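Local coordinates for D-alanyl-D-alanine carboxypeptidase DacB2 (Mycobacterium tuberculosis H37Rv, PDB 4RYE), which probably removes the terminal D-alanine residue from peptidoglycan stem peptides, acting as a serine-type D,D-carboxypeptidase in cell wall biosynthesis, at residues T48-L53 and S102-A107; V119-M124 and T139-L144. All blocks are in the same frame, centred on the assembly; numbering follows the deposited sequence.

Interaction 1: T48-L53 and S102-A107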
ATOM      1  N   THR A  48      -2.114   1.290   3.963  1.00 16.73           N
ATOM      2  CA  THR A  48      -1.679   0.219   3.060  1.00 15.65           C
ATOM      3  C   THR A  48      -2.883  -0.503   2.460  1.00 17.46           C
ATOM      4  O   THR A  48      -2.810  -1.034   1.350  1.00 15.31           O
ATOM      5  CB  THR A  48      -0.749  -0.805   3.737  1.00 17.74           C
ATOM      6  OG1 THR A  48      -1.425  -1.421   4.846  1.00 16.68           O
ATOM      7  CG2 THR A  48       0.544  -0.138   4.189  1.00 17.93           C
ATOM      8  N   ILE A  49      -3.996  -0.506   3.188  1.00 19.31           N
ATOM      9  CA  ILE A  49      -5.215  -1.148   2.707  1.00 16.82           C
ATOM     10  C   ILE A  49      -5.783  -0.439   1.473  1.00 16.34           C
ATOM     11  O   ILE A  49      -6.596  -1.010   0.748  1.00 16.97           O
ATOM     12  CB  ILE A  49      -6.291  -1.259   3.818  1.00 17.41           C
ATOM     13  CG1 ILE A  49      -7.140  -2.522   3.638  1.00 21.00           C
ATOM     14  CG2 ILE A  49      -7.186  -0.030   3.836  1.00 17.30           C
ATOM     15  CD1 ILE A  49      -6.368  -3.818   3.773  1.00 19.06           C
ATOM     16  N   LYS A  50      -5.341   0.792   1.211  1.00 13.14           N
ATOM     17  CA  LYS A  50      -5.752   1.481  -0.021  1.00 17.86           C
ATOM     18  C   LYS A  50      -5.311   0.733  -1.280  1.00 18.66           C
ATOM     19  O   LYS A  50      -5.905   0.897  -2.339  1.00 15.22           O
ATOM     20  CB  LYS A  50      -5.228   2.925  -0.057  1.00 13.81           C
ATOM     21  CG  LYS A  50      -5.914   3.881   0.931  1.00 14.98           C
ATOM     22  CD  LYS A  50      -5.291   5.272   0.817  1.00 16.35           C
ATOM     23  CE  LYS A  50      -6.099   6.343   1.544  1.00 17.23           C
ATOM     24  NZ  LYS A  50      -5.825   6.328   2.998  1.00 20.92           N
ATOM     25  N   VAL A  51      -4.267  -0.080  -1.175  1.00 14.74           N
ATOM     26  CA  VAL A  51      -3.853  -0.912  -2.307  1.00 11.01           C
ATOM     27  C   VAL A  51      -4.948  -1.923  -2.657  1.00 14.21           C
ATOM     28  O   VAL A  51      -5.230  -2.190  -3.833  1.00 14.65           O
ATOM     29  CB  VAL A  51      -2.530  -1.661  -2.006  1.00 17.57           C
ATOM     30  CG1 VAL A  51      -2.142  -2.554  -3.179  1.00 19.98           C
ATOM     31  CG2 VAL A  51      -1.402  -0.670  -1.699  1.00 14.08           C
ATOM     32  N   LEU A  52      -5.562  -2.494  -1.634  1.00 12.27           N
ATOM     33  CA  LEU A  52      -6.677  -3.407  -1.829  1.00 14.65           C
ATOM     34  C   LEU A  52      -7.882  -2.689  -2.449  1.00 15.25           C
ATOM     35  O   LEU A  52      -8.560  -3.237  -3.312  1.00 14.08           O
ATOM     36  CB  LEU A  52      -7.058  -4.048  -0.497  1.00 17.80           C
ATOM     37  CG  LEU A  52      -8.086  -5.174  -0.538  1.00 20.69           C
ATOM     38  CD1 LEU A  52      -7.596  -6.278  -1.468  1.00 15.90           C
ATOM     39  CD2 LEU A  52      -8.334  -5.701   0.871  1.00 19.30           C
ATOM     40  N   LEU A  53      -8.149  -1.459  -2.021  1.00 13.25           N
ATOM     41  CA  LEU A  53      -9.214  -0.672  -2.654  1.00 12.97           C
ATOM     42  C   LEU A  53      -8.878  -0.432  -4.125  1.00 11.90           C
ATOM     43  O   LEU A  53      -9.742  -0.551  -4.992  1.00 15.91           O
ATOM     44  CB  LEU A  53      -9.401   0.670  -1.932  1.00 12.81           C
ATOM     45  CG  LEU A  53     -10.347   1.664  -2.618  1.00 17.85           C
ATOM     46  CD1 LEU A  53     -11.748   1.101  -2.726  1.00 13.86           C
ATOM     47  CD2 LEU A  53     -10.353   2.986  -1.854  1.00 14.28           C
ATOM     48  N   SER A 102      -2.312   9.492  -0.683  1.00 20.74           N
ATOM     49  CA  SER A 102      -3.083   8.762   0.325  1.00 20.66           C
ATOM     50  C   SER A 102      -4.377   9.489   0.700  1.00 25.77           C
ATOM     51  O   SER A 102      -4.738   9.573   1.878  1.00 21.99           O
ATOM     52  CB  SER A 102      -2.243   8.534   1.585  1.00 24.33           C
ATOM     53  OG  SER A 102      -2.706   7.394   2.289  1.00 28.07           O
ATOM     54  N   GLY A 103      -5.077  10.010  -0.302  1.00 21.44           N
ATOM     55  CA  GLY A 103      -6.251  10.832  -0.054  1.00 21.63           C
ATOM     56  C   GLY A 103      -7.410  10.007   0.465  1.00 19.40           C
ATOM     57  O   GLY A 103      -7.887   9.117  -0.227  1.00 19.74           O
ATOM     58  N   ASN A 104      -7.866  10.297   1.683  1.00 20.40           N
ATOM     59  CA  ASN A 104      -9.007   9.579   2.239  1.00 21.85           C
ATOM     60  C   ASN A 104     -10.278   9.991   1.513  1.00 22.45           C
ATOM     61  O   ASN A 104     -11.196   9.186   1.354  1.00 29.72           O
ATOM     62  CB  ASN A 104      -9.131   9.835   3.744  1.00 25.10           C
ATOM     63  CG  ASN A 104      -7.985   9.222   4.524  1.00 24.06           C
ATOM     64  OD1 ASN A 104      -7.567   8.103   4.235  1.00 22.51           O
ATOM     65  ND2 ASN A 104      -7.462   9.954   5.500  1.00 29.68           N
ATOM     66  N   ASP A 105     -10.326  11.245   1.071  1.00 21.88           N
ATOM     67  CA  ASP A 105     -11.454  11.730   0.279  1.00 22.47           C
ATOM     68  C   ASP A 105     -11.494  11.012  -1.069  1.00 22.33           C
ATOM     69  O   ASP A 105     -12.567  10.714  -1.588  1.00 22.16           O
ATOM     70  CB  ASP A 105     -11.430  13.257   0.124  1.00 25.95           C
ATOM     71  CG  ASP A 105     -10.100  13.788  -0.406  1.00 28.31           C
ATOM     72  OD1 ASP A 105      -9.109  13.020  -0.460  1.00 22.41           O
ATOM     73  OD2 ASP A 105     -10.049  14.993  -0.758  1.00 25.65           O
ATOM     74  N   ALA A 106     -10.324  10.706  -1.617  1.00 20.08           N
ATOM     75  CA  ALA A 106     -10.239   9.924  -2.843  1.00 24.12           C
ATOM     76  C   ALA A 106     -10.762   8.500  -2.620  1.00 24.96           C
ATOM     77  O   ALA A 106     -11.479   7.946  -3.462  1.00 17.72           O
ATOM     78  CB  ALA A 106      -8.807   9.886  -3.331  1.00 23.64           C
ATOM     79  N   ALA A 107     -10.383   7.905  -1.492  1.00 17.82           N
ATOM     80  CA  ALA A 107     -10.869   6.579  -1.135  1.00 19.28           C
ATOM     81  C   ALA A 107     -12.386   6.563  -0.987  1.00 20.09           C
ATOM     82  O   ALA A 107     -13.059   5.670  -1.497  1.00 18.10           O
ATOM     83  CB  ALA A 107     -10.201   6.078   0.147  1.00 18.61           C
TER
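Lys50 reaches from the first turn of its helix to the bend at Ser102 and Asn104, and its NZ carries the polar half of this contact. CG stands anti to the carbonyl carbon (chi1 -71°), and the chain runs extended as far as CE before it turns at chi4 (80°), which sets NZ toward Asn104. NZ donates to Asn104 OD1 at 2.8 Å, the donor tilted 26° from the carbonyl plane and the two side chains crossing at about a right angle. Asn104 also has CG anti to its carbonyl carbon, and its ND2 bonds to Glu77 O, which helps fix OD1 as the amide atom facing NZ. A weak, longer bond of 3.4 Å joins NZ to Ser102 OG. Ser47 OG also binds NZ, while Ser102 OG is shared with Ser47 and Lys208. Ser47 and Lys50, Ser102 and Asn104, and Lys208 are consistent with the SxxK, SxN and KTG motifs of serine penicillin-binding proteins and beta-lactamases: Ser47 is the inferred acyl-ester serine, and Lys50 and Ser102 are probably catalytic, as in relatives. The outer methylenes touch the bend too, Lys50 CD lying 3.7 Å from Ser102 OG. One turn on, Leu53 CD2 packs on Ala107 CB at 3.7 Å. The buried contact joins the starts of helices 50-60 and 104-113, with Leu98 of helix 91-100 touching Lys50, Leu53 and Ala107, and Met124 of helix 117-130 meeting Ile49.

Interaction 2: V119-M124 and T139-L144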
ATOM      1  N   VAL A 119     -20.641  -1.601   0.788  1.00 21.37           N
ATOM      2  CA  VAL A 119     -20.455  -2.445  -0.385  1.00 22.73           C
ATOM      3  C   VAL A 119     -18.988  -2.506  -0.778  1.00 21.44           C
ATOM      4  O   VAL A 119     -18.468  -3.568  -1.124  1.00 18.39           O
ATOM      5  CB  VAL A 119     -21.300  -1.931  -1.577  1.00 21.92           C
ATOM      6  CG1 VAL A 119     -20.904  -2.634  -2.856  1.00 27.75           C
ATOM      7  CG2 VAL A 119     -22.800  -2.111  -1.295  1.00 28.91           C
ATOM      8  N   THR A 120     -18.302  -1.373  -0.698  1.00 18.83           N
ATOM      9  CA  THR A 120     -16.899  -1.328  -1.100  1.00 17.82           C
ATOM     10  C   THR A 120     -16.034  -2.144  -0.150  1.00 19.49           C
ATOM     11  O   THR A 120     -15.127  -2.873  -0.576  1.00 18.66           O
ATOM     12  CB  THR A 120     -16.397   0.124  -1.198  1.00 17.26           C
ATOM     13  OG1 THR A 120     -17.141   0.802  -2.212  1.00 24.01           O
ATOM     14  CG2 THR A 120     -14.918   0.178  -1.548  1.00 16.93           C
ATOM     15  N   VAL A 121     -16.330  -2.042   1.139  1.00 18.88           N
ATOM     16  CA  VAL A 121     -15.609  -2.830   2.123  1.00 19.82           C
ATOM     17  C   VAL A 121     -15.870  -4.320   1.893  1.00 20.45           C
ATOM     18  O   VAL A 121     -14.935  -5.130   1.963  1.00 19.84           O
ATOM     19  CB  VAL A 121     -15.959  -2.404   3.558  1.00 21.84           C
ATOM     20  CG1 VAL A 121     -15.380  -3.392   4.581  1.00 22.39           C
ATOM     21  CG2 VAL A 121     -15.432  -0.993   3.811  1.00 23.40           C
ATOM     22  N   ALA A 122     -17.113  -4.685   1.592  1.00 18.33           N
ATOM     23  CA  ALA A 122     -17.405  -6.093   1.282  1.00 20.99           C
ATOM     24  C   ALA A 122     -16.642  -6.565   0.042  1.00 22.70           C
ATOM     25  O   ALA A 122     -16.112  -7.674   0.028  1.00 16.58           O
ATOM     26  CB  ALA A 122     -18.889  -6.324   1.104  1.00 19.31           C
ATOM     27  N   LYS A 123     -16.590  -5.730  -0.998  1.00 16.33           N
ATOM     28  CA  LYS A 123     -15.795  -6.057  -2.190  1.00 18.98           C
ATOM     29  C   LYS A 123     -14.295  -6.182  -1.915  1.00 19.42           C
ATOM     30  O   LYS A 123     -13.623  -7.047  -2.484  1.00 14.20           O
ATOM     31  CB  LYS A 123     -16.035  -5.036  -3.309  1.00 20.53           C
ATOM     32  CG  LYS A 123     -17.451  -5.073  -3.884  1.00 17.61           C
ATOM     33  CD  LYS A 123     -17.644  -3.958  -4.920  1.00 20.79           C
ATOM     34  CE  LYS A 123     -19.017  -4.066  -5.582  1.00 21.45           C
ATOM     35  NZ  LYS A 123     -19.244  -2.969  -6.568  1.00 23.65           N
HETATM   36  N   MSE A 124     -13.755  -5.314  -1.063  1.00 15.31           N
HETATM   37  CA  MSE A 124     -12.344  -5.421  -0.693  1.00 16.68           C
HETATM   38  C   MSE A 124     -12.050  -6.736   0.037  1.00 19.38           C
HETATM   39  O   MSE A 124     -11.074  -7.421  -0.248  1.00 19.31           O
HETATM   40  CB  MSE A 124     -11.925  -4.226   0.172  1.00 13.56           C
HETATM   41  CG  MSE A 124     -11.791  -2.919  -0.609  1.00 13.58           C
HETATM   42 SE   MSE A 124     -11.846  -1.392   0.608  0.74 20.65          SE
HETATM   43  CE  MSE A 124     -10.112  -1.619   1.485  1.00 18.06           C
ATOM     44  N   THR A 139     -12.160  -2.634   7.223  1.00 18.84           N
ATOM     45  CA  THR A 139     -13.335  -2.076   7.874  1.00 20.85           C
ATOM     46  C   THR A 139     -13.724  -0.745   7.239  1.00 23.54           C
ATOM     47  O   THR A 139     -14.854  -0.290   7.401  1.00 19.73           O
ATOM     48  CB  THR A 139     -13.117  -1.836   9.378  1.00 22.08           C
ATOM     49  OG1 THR A 139     -12.018  -0.936   9.561  1.00 25.60           O
ATOM     50  CG2 THR A 139     -12.845  -3.151  10.116  1.00 22.98           C
ATOM     51  N   THR A 140     -12.778  -0.112   6.544  1.00 23.16           N
ATOM     52  CA  THR A 140     -13.046   1.116   5.783  1.00 19.41           C
ATOM     53  C   THR A 140     -12.282   1.076   4.462  1.00 18.64           C
ATOM     54  O   THR A 140     -11.278   0.376   4.348  1.00 18.16           O
ATOM     55  CB  THR A 140     -12.584   2.391   6.524  1.00 20.37           C
ATOM     56  OG1 THR A 140     -11.161   2.350   6.700  1.00 24.78           O
ATOM     57  CG2 THR A 140     -13.284   2.539   7.877  1.00 24.21           C
ATOM     58  N   PRO A 141     -12.744   1.837   3.461  1.00 20.49           N
ATOM     59  CA  PRO A 141     -11.992   1.903   2.200  1.00 23.45           C
ATOM     60  C   PRO A 141     -10.636   2.585   2.358  1.00 22.30           C
ATOM     61  O   PRO A 141      -9.718   2.285   1.593  1.00 17.26           O
ATOM     62  CB  PRO A 141     -12.893   2.759   1.302  1.00 25.05           C
ATOM     63  CG  PRO A 141     -14.290   2.562   1.862  1.00 24.92           C
ATOM     64  CD  PRO A 141     -14.085   2.450   3.349  1.00 21.94           C
ATOM     65  N   SER A 142     -10.506   3.473   3.341  1.00 19.02           N
ATOM     66  CA  SER A 142      -9.299   4.303   3.469  1.00 22.28           C
ATOM     67  C   SER A 142      -8.237   3.738   4.415  1.00 24.43           C
ATOM     68  O   SER A 142      -7.063   4.113   4.327  1.00 21.70           O
ATOM     69  CB  SER A 142      -9.679   5.695   3.951  1.00 26.55           C
ATOM     70  OG  SER A 142     -10.169   5.628   5.276  1.00 25.35           O
ATOM     71  N   GLY A 143      -8.652   2.863   5.332  1.00 17.97           N
ATOM     72  CA  GLY A 143      -7.750   2.347   6.353  1.00 21.80           C
ATOM     73  C   GLY A 143      -7.888   3.117   7.650  1.00 23.86           C
ATOM     74  O   GLY A 143      -7.232   2.813   8.647  1.00 25.41           O
ATOM     75  N   LEU A 144      -8.738   4.135   7.637  1.00 21.35           N
ATOM     76  CA  LEU A 144      -9.073   4.842   8.864  1.00 23.30           C
ATOM     77  C   LEU A 144      -9.825   3.875   9.764  1.00 24.47           C
ATOM     78  O   LEU A 144     -10.408   2.902   9.279  1.00 19.95           O
ATOM     79  CB  LEU A 144      -9.952   6.054   8.557  1.00 24.87           C
ATOM     80  CG  LEU A 144      -9.269   7.250   7.890  1.00 23.35           C
ATOM     81  CD1 LEU A 144     -10.288   8.319   7.507  1.00 26.11           C
ATOM     82  CD2 LEU A 144      -8.233   7.825   8.832  1.00 22.90           C
TER
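Val121 and Met124, one turn apart on helix 117-130, meet the loop at Thr139 to Pro141. Met124, deposited as selenomethionine, starts with CB pointing toward the loop and CG anti to the carbonyl carbon (chi1 -73°). CG carries the chain to SE, which sits 3.7 Å from Pro141 CA and 4.3 Å from Pro141 CB. A bend at chi3 (71°) then turns the terminal CE toward the loop backbone, 3.7 Å from Thr140 O and 3.9 Å from Pro141 O. Val121 fills the adjoining place: its CG2 lies 3.7 Å from both Thr139 O and Pro141 CD, its side chain crossing that of the proline at about a right angle. The loop is braced from within, since Thr140 OG1 accepts from Gly143 N in an ST motif and donates to Leu144 O, and Ser142 OG takes Leu144 N in an ST turn. Around the contact, Pro141 touches Ala111 of helix 104-113, and Met124 reaches Leu52 and Val56 of helix 50-60. No hydrogen bond crosses between the two segments; methyl groups and selenium of the helix pack on Pro141 and against backbone carbonyls of the loop, whose polar groups bond within the loop or to neighbours such as Gly149, which accepts from Thr139 OG1.

Along the chain the two contacts come in series, neither enclosing nor crossing the other. Interaction 1 closes a loop of 48 residues that includes strands 66-68 and 88-90 and helix 91-100, bringing the start of helix 50-60 to that of helix 104-113. The chain continues from helix 104-113 into helix 117-130, and interaction 2 then closes a shorter loop of 14 residues, folding 139-144 back on that helix. The two meet directly: Lys50 NZ lies 2.9 Å from Ser142 O, a probable hydrogen bond, and Leu53 CD1 packs on Thr120 CG2. Helices 50-60, 104-113 and 117-130 are thus joined with the 139-144 loop beside the active site.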